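Local coordinates for histone-lysine N-methyltransferase, H3 lysine-9 specific SUVH4 (Arabidopsis thaliana, PDB 4QEO), which binds methylated DNA and methylates a lysine of the histone H3 tail, a silencing mark, and is required to maintain CpNpG and asymmetric DNA methylation, at residues G58-R72 / Y177-K189. Numbering follows the deposited sequence.
Sequences GDLPGIDVGHRFFSR and YTKRVYTYDGLYK. With nucleotides of chain B.
Phe69 and Tyr182 form an antiparallel hydrogen-bonded pair: Phe69 N donates to Tyr182 O at 2.7 Å, and Tyr182 N returns a bond to Phe69 O at 2.8 Å. Beyond the strand, two backbone bonds tie Tyr184 to the type II turn Asp64-His67: its N donates to His67 O, and its O accepts from Gly66 N at 2.7 Å; His67 N is satisfied by Asp64 O. Tyr184 has CG anti to its own N (chi1 170°), which carries the ring toward the 58-65 loop; its hydroxyl donates a short hydrogen bond to Asp59 OD1 (2.5 Å), on the syn side but well out of the carboxylate plane. Val65 CG2 packs on CE2 of that ring. The short strand 68-69 thus edges the long strand 180-197 of the SRA domain, and the far end of the pairing meets DNA. Tyr182 OH donates to OP2 of DT9 of chain B (2.6 Å) and accepts from Arg180 NH2 (2.9 Å), while Arg72 CD lies over one ring face. Arg72 N, at the start of helix 72-78, bonds OP1 of DT9 of chain B at 3.0 Å; its NH1 reaches OP1 of DA8 of chain B, and NH2 is held by the carbonyls of His83 and Asn86. On the opposite sheet face from Tyr182, Thr183 OG1 donates to Asp185 OD1, and Asp185 OD2 forms a salt bridge with Arg169.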
loop_
_atom_site.group_PDB
_atom_site.type_symbol
_atom_site.label_atom_id
_atom_site.label_comp_id
_atom_site.label_asym_id
_atom_site.label_seq_id
_atom_site.Cartn_x
_atom_site.Cartn_y
_atom_site.Cartn_z
ATOM N N GLY A 58 -16.308 12.041 14.715
ATOM C CA GLY A 58 -15.520 11.091 15.481
ATOM C C GLY A 58 -14.716 10.144 14.607
ATOM O O GLY A 58 -14.383 10.475 13.474
ATOM N N ASP A 59 -14.404 8.956 15.122
ATOM C CA ASP A 59 -13.562 8.023 14.374
ATOM C C ASP A 59 -14.380 7.259 13.353
ATOM O O ASP A 59 -15.560 7.007 13.583
ATOM C CB ASP A 59 -12.880 7.036 15.325
ATOM C CG ASP A 59 -11.616 7.596 15.933
ATOM O OD1 ASP A 59 -10.761 8.082 15.166
ATOM O OD2 ASP A 59 -11.477 7.572 17.170
ATOM N N LEU A 60 -13.760 6.909 12.220
ATOM C CA LEU A 60 -14.387 6.012 11.247
ATOM C C LEU A 60 -13.880 4.593 11.510
ATOM O O LEU A 60 -12.679 4.380 11.665
ATOM C CB LEU A 60 -14.079 6.441 9.793
ATOM C CG LEU A 60 -14.943 7.526 9.109
ATOM C CD1 LEU A 60 -15.043 8.804 9.935
ATOM C CD2 LEU A 60 -14.436 7.870 7.697
ATOM N N PRO A 61 -14.801 3.625 11.593
ATOM C CA PRO A 61 -14.402 2.230 11.817
ATOM C C PRO A 61 -13.424 1.790 10.739
ATOM O O PRO A 61 -13.647 2.024 9.538
ATOM C CB PRO A 61 -15.725 1.465 11.713
ATOM C CG PRO A 61 -16.763 2.488 12.165
ATOM C CD PRO A 61 -16.266 3.796 11.588
ATOM N N GLY A 62 -12.318 1.199 11.175
ATOM C CA GLY A 62 -11.334 0.664 10.253
ATOM C C GLY A 62 -10.275 1.683 9.874
ATOM O O GLY A 62 -9.321 1.349 9.184
ATOM N N ILE A 63 -10.434 2.928 10.317
ATOM C CA ILE A 63 -9.385 3.932 10.127
ATOM C C ILE A 63 -8.845 4.335 11.485
ATOM O O ILE A 63 -9.442 5.160 12.199
ATOM C CB ILE A 63 -9.890 5.171 9.358
ATOM C CG1 ILE A 63 -10.421 4.732 7.991
ATOM C CG2 ILE A 63 -8.768 6.216 9.213
ATOM C CD1 ILE A 63 -10.992 5.844 7.141
ATOM N N ASP A 64 -7.729 3.713 11.848
ATOM C CA ASP A 64 -7.158 3.885 13.172
ATOM C C ASP A 64 -6.346 5.155 13.201
ATOM O O ASP A 64 -5.855 5.626 12.175
ATOM C CB ASP A 64 -6.220 2.728 13.528
ATOM C CG ASP A 64 -6.911 1.365 13.521
ATOM O OD1 ASP A 64 -8.113 1.271 13.850
ATOM O OD2 ASP A 64 -6.214 0.386 13.199
ATOM N N VAL A 65 -6.201 5.708 14.392
ATOM C CA VAL A 65 -5.265 6.796 14.590
ATOM C C VAL A 65 -3.875 6.351 14.140
ATOM O O VAL A 65 -3.400 5.257 14.492
ATOM C CB VAL A 65 -5.252 7.256 16.068
ATOM C CG1 VAL A 65 -4.212 8.361 16.283
ATOM C CG2 VAL A 65 -6.632 7.740 16.471
ATOM N N GLY A 66 -3.235 7.192 13.343
ATOM C CA GLY A 66 -1.976 6.852 12.698
ATOM C C GLY A 66 -2.120 6.422 11.246
ATOM O O GLY A 66 -1.125 6.274 10.528
ATOM N N HIS A 67 -3.349 6.194 10.797
ATOM C CA HIS A 67 -3.545 5.753 9.412
ATOM C C HIS A 67 -2.849 6.659 8.393
ATOM O O HIS A 67 -3.014 7.871 8.435
ATOM C CB HIS A 67 -5.029 5.698 9.075
ATOM C CG HIS A 67 -5.307 5.013 7.779
ATOM N ND1 HIS A 67 -5.586 3.666 7.704
ATOM C CD2 HIS A 67 -5.286 5.469 6.502
ATOM C CE1 HIS A 67 -5.744 3.323 6.434
ATOM N NE2 HIS A 67 -5.564 4.395 5.685
ATOM N N ARG A 68 -2.061 6.076 7.491
ATOM C CA ARG A 68 -1.396 6.855 6.462
ATOM C C ARG A 68 -2.150 6.837 5.135
ATOM O O ARG A 68 -2.397 5.780 4.567
ATOM C CB ARG A 68 0.012 6.334 6.221
ATOM C CG ARG A 68 0.981 6.596 7.341
ATOM C CD ARG A 68 2.382 6.645 6.780
ATOM N NE ARG A 68 3.358 7.164 7.729
ATOM C CZ ARG A 68 4.162 6.404 8.464
ATOM N NH1 ARG A 68 4.098 5.086 8.368
ATOM N NH2 ARG A 68 5.029 6.966 9.296
ATOM N N PHE A 69 -2.497 8.021 4.644
ATOM C CA PHE A 69 -3.118 8.171 3.339
ATOM C C PHE A 69 -2.048 8.652 2.376
ATOM O O PHE A 69 -1.173 9.421 2.764
ATOM C CB PHE A 69 -4.263 9.192 3.386
ATOM C CG PHE A 69 -5.464 8.739 4.170
ATOM C CD1 PHE A 69 -6.357 7.816 3.637
ATOM C CD2 PHE A 69 -5.715 9.259 5.428
ATOM C CE1 PHE A 69 -7.476 7.412 4.363
ATOM C CE2 PHE A 69 -6.830 8.875 6.163
ATOM C CZ PHE A 69 -7.716 7.954 5.637
ATOM N N PHE A 70 -2.107 8.202 1.124
ATOM C CA PHE A 70 -1.045 8.524 0.163
ATOM C C PHE A 70 -1.423 9.664 -0.783
ATOM O O PHE A 70 -0.623 10.079 -1.622
ATOM C CB PHE A 70 -0.583 7.247 -0.576
ATOM C CG PHE A 70 0.116 6.271 0.336
ATOM C CD1 PHE A 70 -0.610 5.505 1.235
ATOM C CD2 PHE A 70 1.487 6.162 0.336
ATOM C CE1 PHE A 70 0.019 4.637 2.099
ATOM C CE2 PHE A 70 2.118 5.282 1.197
ATOM C CZ PHE A 70 1.384 4.524 2.077
ATOM N N SER A 71 -2.630 10.201 -0.601
ATOM C CA SER A 71 -3.113 11.324 -1.403
ATOM C C SER A 71 -4.377 11.922 -0.771
ATOM O O SER A 71 -5.033 11.251 0.029
ATOM C CB SER A 71 -3.420 10.859 -2.829
ATOM O OG SER A 71 -4.595 10.060 -2.853
ATOM N N ARG A 72 -4.709 13.178 -1.097
ATOM C CA ARG A 72 -5.985 13.766 -0.660
ATOM C C ARG A 72 -7.133 12.942 -1.261
ATOM O O ARG A 72 -8.157 12.653 -0.607
ATOM C CB ARG A 72 -6.087 15.260 -1.071
ATOM C CG ARG A 72 -5.170 16.236 -0.278
ATOM C CD ARG A 72 -5.651 16.407 1.217
ATOM N NE ARG A 72 -7.061 16.779 1.202
ATOM C CZ ARG A 72 -7.509 18.023 1.352
ATOM N NH1 ARG A 72 -6.669 19.022 1.616
ATOM N NH2 ARG A 72 -8.808 18.259 1.255
ATOM N N TYR A 177 9.189 7.386 -4.853
ATOM C CA TYR A 177 7.896 7.380 -5.504
ATOM C C TYR A 177 6.789 8.173 -4.859
ATOM O O TYR A 177 5.819 8.481 -5.494
ATOM C CB TYR A 177 7.445 5.944 -5.646
ATOM C CG TYR A 177 8.434 5.091 -6.372
ATOM C CD1 TYR A 177 8.976 5.500 -7.564
ATOM C CD2 TYR A 177 8.825 3.889 -5.871
ATOM C CE1 TYR A 177 9.875 4.720 -8.242
ATOM C CE2 TYR A 177 9.733 3.113 -6.535
ATOM C CZ TYR A 177 10.255 3.537 -7.724
ATOM O OH TYR A 177 11.156 2.768 -8.378
ATOM N N THR A 178 6.918 8.451 -3.575
ATOM C CA THR A 178 5.853 9.124 -2.840
ATOM C C THR A 178 6.298 10.478 -2.369
ATOM O O THR A 178 7.122 10.596 -1.522
ATOM C CB THR A 178 5.505 8.323 -1.606
ATOM O OG1 THR A 178 5.527 6.934 -1.918
ATOM C CG2 THR A 178 4.149 8.726 -1.067
ATOM N N LYS A 179 5.777 11.510 -2.964
ATOM C CA LYS A 179 6.123 12.831 -2.558
ATOM C C LYS A 179 5.568 13.297 -1.213
ATOM O O LYS A 179 6.210 13.983 -0.466
ATOM C CB LYS A 179 5.757 13.776 -3.673
ATOM C CG LYS A 179 6.608 13.573 -4.921
ATOM C CD LYS A 179 7.852 14.428 -4.857
ATOM C CE LYS A 179 8.514 14.569 -6.208
ATOM N NZ LYS A 179 7.732 15.504 -7.043
ATOM N N ARG A 180 4.320 12.945 -0.979
ATOM C CA ARG A 180 3.582 13.365 0.197
ATOM C C ARG A 180 2.696 12.284 0.807
ATOM O O ARG A 180 2.203 11.432 0.128
ATOM C CB ARG A 180 2.768 14.597 -0.109
ATOM C CG ARG A 180 2.597 15.456 1.117
ATOM C CD ARG A 180 2.774 16.938 0.864
ATOM N NE ARG A 180 1.473 17.501 0.959
ATOM C CZ ARG A 180 1.166 18.759 0.746
ATOM N NH1 ARG A 180 2.107 19.624 0.429
ATOM N NH2 ARG A 180 -0.077 19.119 0.852
ATOM N N VAL A 181 2.546 12.327 2.115
ATOM C CA VAL A 181 1.697 11.410 2.812
ATOM C C VAL A 181 0.874 12.167 3.855
ATOM O O VAL A 181 1.320 13.156 4.366
ATOM C CB VAL A 181 2.525 10.305 3.444
ATOM C CG1 VAL A 181 3.326 10.815 4.589
ATOM C CG2 VAL A 181 1.658 9.185 3.908
ATOM N N TYR A 182 -0.326 11.696 4.127
ATOM C CA TYR A 182 -1.221 12.352 5.071
ATOM C C TYR A 182 -1.501 11.389 6.216
ATOM O O TYR A 182 -1.977 10.288 5.986
ATOM C CB TYR A 182 -2.515 12.745 4.358
ATOM C CG TYR A 182 -2.284 13.794 3.296
ATOM C CD1 TYR A 182 -2.021 13.433 1.975
ATOM C CD2 TYR A 182 -2.305 15.147 3.618
ATOM C CE1 TYR A 182 -1.786 14.404 0.990
ATOM C CE2 TYR A 182 -2.074 16.123 2.645
ATOM C CZ TYR A 182 -1.816 15.747 1.336
ATOM O OH TYR A 182 -1.587 16.721 0.369
ATOM N N THR A 183 -1.187 11.772 7.449
ATOM C CA THR A 183 -1.455 10.864 8.558
ATOM C C THR A 183 -2.621 11.386 9.372
ATOM O O THR A 183 -2.630 12.549 9.788
ATOM C CB THR A 183 -0.240 10.697 9.484
ATOM O OG1 THR A 183 0.054 11.962 10.102
ATOM C CG2 THR A 183 0.965 10.217 8.682
ATOM N N TYR A 184 -3.613 10.530 9.581
ATOM C CA TYR A 184 -4.673 10.833 10.528
ATOM C C TYR A 184 -4.110 10.772 11.944
ATOM O O TYR A 184 -3.658 9.713 12.391
ATOM C CB TYR A 184 -5.825 9.834 10.367
ATOM C CG TYR A 184 -6.850 9.939 11.475
ATOM C CD1 TYR A 184 -7.385 11.174 11.832
ATOM C CD2 TYR A 184 -7.296 8.805 12.149
ATOM C CE1 TYR A 184 -8.312 11.285 12.854
ATOM C CE2 TYR A 184 -8.226 8.904 13.168
ATOM C CZ TYR A 184 -8.731 10.143 13.516
ATOM O OH TYR A 184 -9.660 10.246 14.531
ATOM N N ASP A 185 -4.162 11.893 12.665
ATOM C CA ASP A 185 -3.483 11.987 13.944
ATOM C C ASP A 185 -4.415 11.947 15.156
ATOM O O ASP A 185 -3.980 12.184 16.290
ATOM C CB ASP A 185 -2.612 13.250 13.974
ATOM C CG ASP A 185 -1.398 13.142 13.055
ATOM O OD1 ASP A 185 -1.053 12.011 12.636
ATOM O OD2 ASP A 185 -0.782 14.182 12.756
ATOM N N GLY A 186 -5.689 11.652 14.920
ATOM C CA GLY A 186 -6.639 11.509 16.016
ATOM C C GLY A 186 -7.630 12.652 16.153
ATOM O O GLY A 186 -7.640 13.599 15.350
ATOM N N LEU A 187 -8.468 12.574 17.183
ATOM C CA LEU A 187 -9.466 13.600 17.414
ATOM C C LEU A 187 -8.906 14.766 18.259
ATOM O O LEU A 187 -8.122 14.551 19.185
ATOM C CB LEU A 187 -10.672 12.975 18.116
ATOM C CG LEU A 187 -11.304 11.807 17.339
ATOM C CD1 LEU A 187 -12.300 11.100 18.207
ATOM C CD2 LEU A 187 -12.013 12.378 16.099
ATOM N N TYR A 188 -9.323 15.986 17.930
ATOM C CA TYR A 188 -8.993 17.188 18.704
ATOM C C TYR A 188 -10.279 17.927 19.004
ATOM O O TYR A 188 -11.212 17.925 18.200
ATOM C CB TYR A 188 -8.078 18.133 17.898
ATOM C CG TYR A 188 -6.628 17.683 17.714
ATOM C CD1 TYR A 188 -6.305 16.513 17.036
ATOM C CD2 TYR A 188 -5.576 18.479 18.184
ATOM C CE1 TYR A 188 -4.970 16.125 16.847
ATOM C CE2 TYR A 188 -4.239 18.101 17.993
ATOM C CZ TYR A 188 -3.944 16.930 17.330
ATOM O OH TYR A 188 -2.624 16.547 17.163
ATOM N N LYS A 189 -10.335 18.588 20.154
ATOM C CA LYS A 189 -11.399 19.535 20.397
ATOM C C LYS A 189 -10.982 20.912 19.922
ATOM O O LYS A 189 -9.793 21.221 19.882
ATOM C CB LYS A 189 -11.731 19.603 21.897
ATOM C CG LYS A 189 -10.619 20.172 22.809
ATOM C CD LYS A 189 -11.217 20.515 24.224
ATOM C CE LYS A 189 -10.212 21.183 25.194
ATOM N NZ LYS A 189 -10.835 21.555 26.544
ATOM P P DA B 8 -3.376 20.611 0.768
ATOM O OP1 DA B 8 -3.747 19.808 1.890
ATOM O OP2 DA B 8 -2.048 20.537 0.274
ATOM O "O5'" DA B 8 -4.366 20.100 -0.349
ATOM C "C5'" DA B 8 -4.143 20.429 -1.706
ATOM C "C4'" DA B 8 -4.259 19.197 -2.563
ATOM O "O4'" DA B 8 -4.587 19.597 -3.897
ATOM C "C3'" DA B 8 -2.958 18.426 -2.698
ATOM O "O3'" DA B 8 -3.246 17.059 -2.982
ATOM C "C2'" DA B 8 -2.256 19.180 -3.809
ATOM C "C1'" DA B 8 -3.398 19.758 -4.643
ATOM N N9 DA B 8 -3.295 21.167 -5.003
ATOM C C8 DA B 8 -2.759 22.205 -4.292
ATOM N N7 DA B 8 -2.877 23.366 -4.884
ATOM C C5 DA B 8 -3.552 23.074 -6.056
ATOM C C6 DA B 8 -3.986 23.878 -7.124
ATOM N N6 DA B 8 -3.807 25.195 -7.179
ATOM N N1 DA B 8 -4.635 23.274 -8.137
ATOM C C2 DA B 8 -4.813 21.953 -8.084
ATOM N N3 DA B 8 -4.462 21.094 -7.136
ATOM C C4 DA B 8 -3.824 21.726 -6.139
ATOM P P DT B 9 -2.213 15.906 -3.014
ATOM O OP1 DT B 9 -2.900 14.674 -2.896
ATOM O OP2 DT B 9 -1.158 16.228 -2.109
ATOM O "O5'" DT B 9 -1.651 16.026 -4.489
ATOM C "C5'" DT B 9 -2.445 15.629 -5.608
ATOM C "C4'" DT B 9 -1.833 16.095 -6.908
ATOM O "O4'" DT B 9 -1.981 17.505 -7.048
ATOM C "C3'" DT B 9 -0.337 15.832 -7.089
ATOM O "O3'" DT B 9 -0.156 14.652 -7.853
ATOM C "C2'" DT B 9 0.166 17.044 -7.850
ATOM C "C1'" DT B 9 -1.053 17.933 -8.010
ATOM N N1 DT B 9 -0.827 19.355 -7.786
ATOM C C2 DT B 9 -1.246 20.248 -8.743
ATOM O O2 DT B 9 -1.743 19.907 -9.796
ATOM N N3 DT B 9 -1.045 21.561 -8.420
ATOM C C4 DT B 9 -0.499 22.058 -7.260
ATOM O O4 DT B 9 -0.402 23.263 -7.104
ATOM C C5 DT B 9 -0.106 21.069 -6.291
ATOM C C7 DT B 9 0.517 21.516 -5.008
ATOM C C6 DT B 9 -0.301 19.784 -6.592
#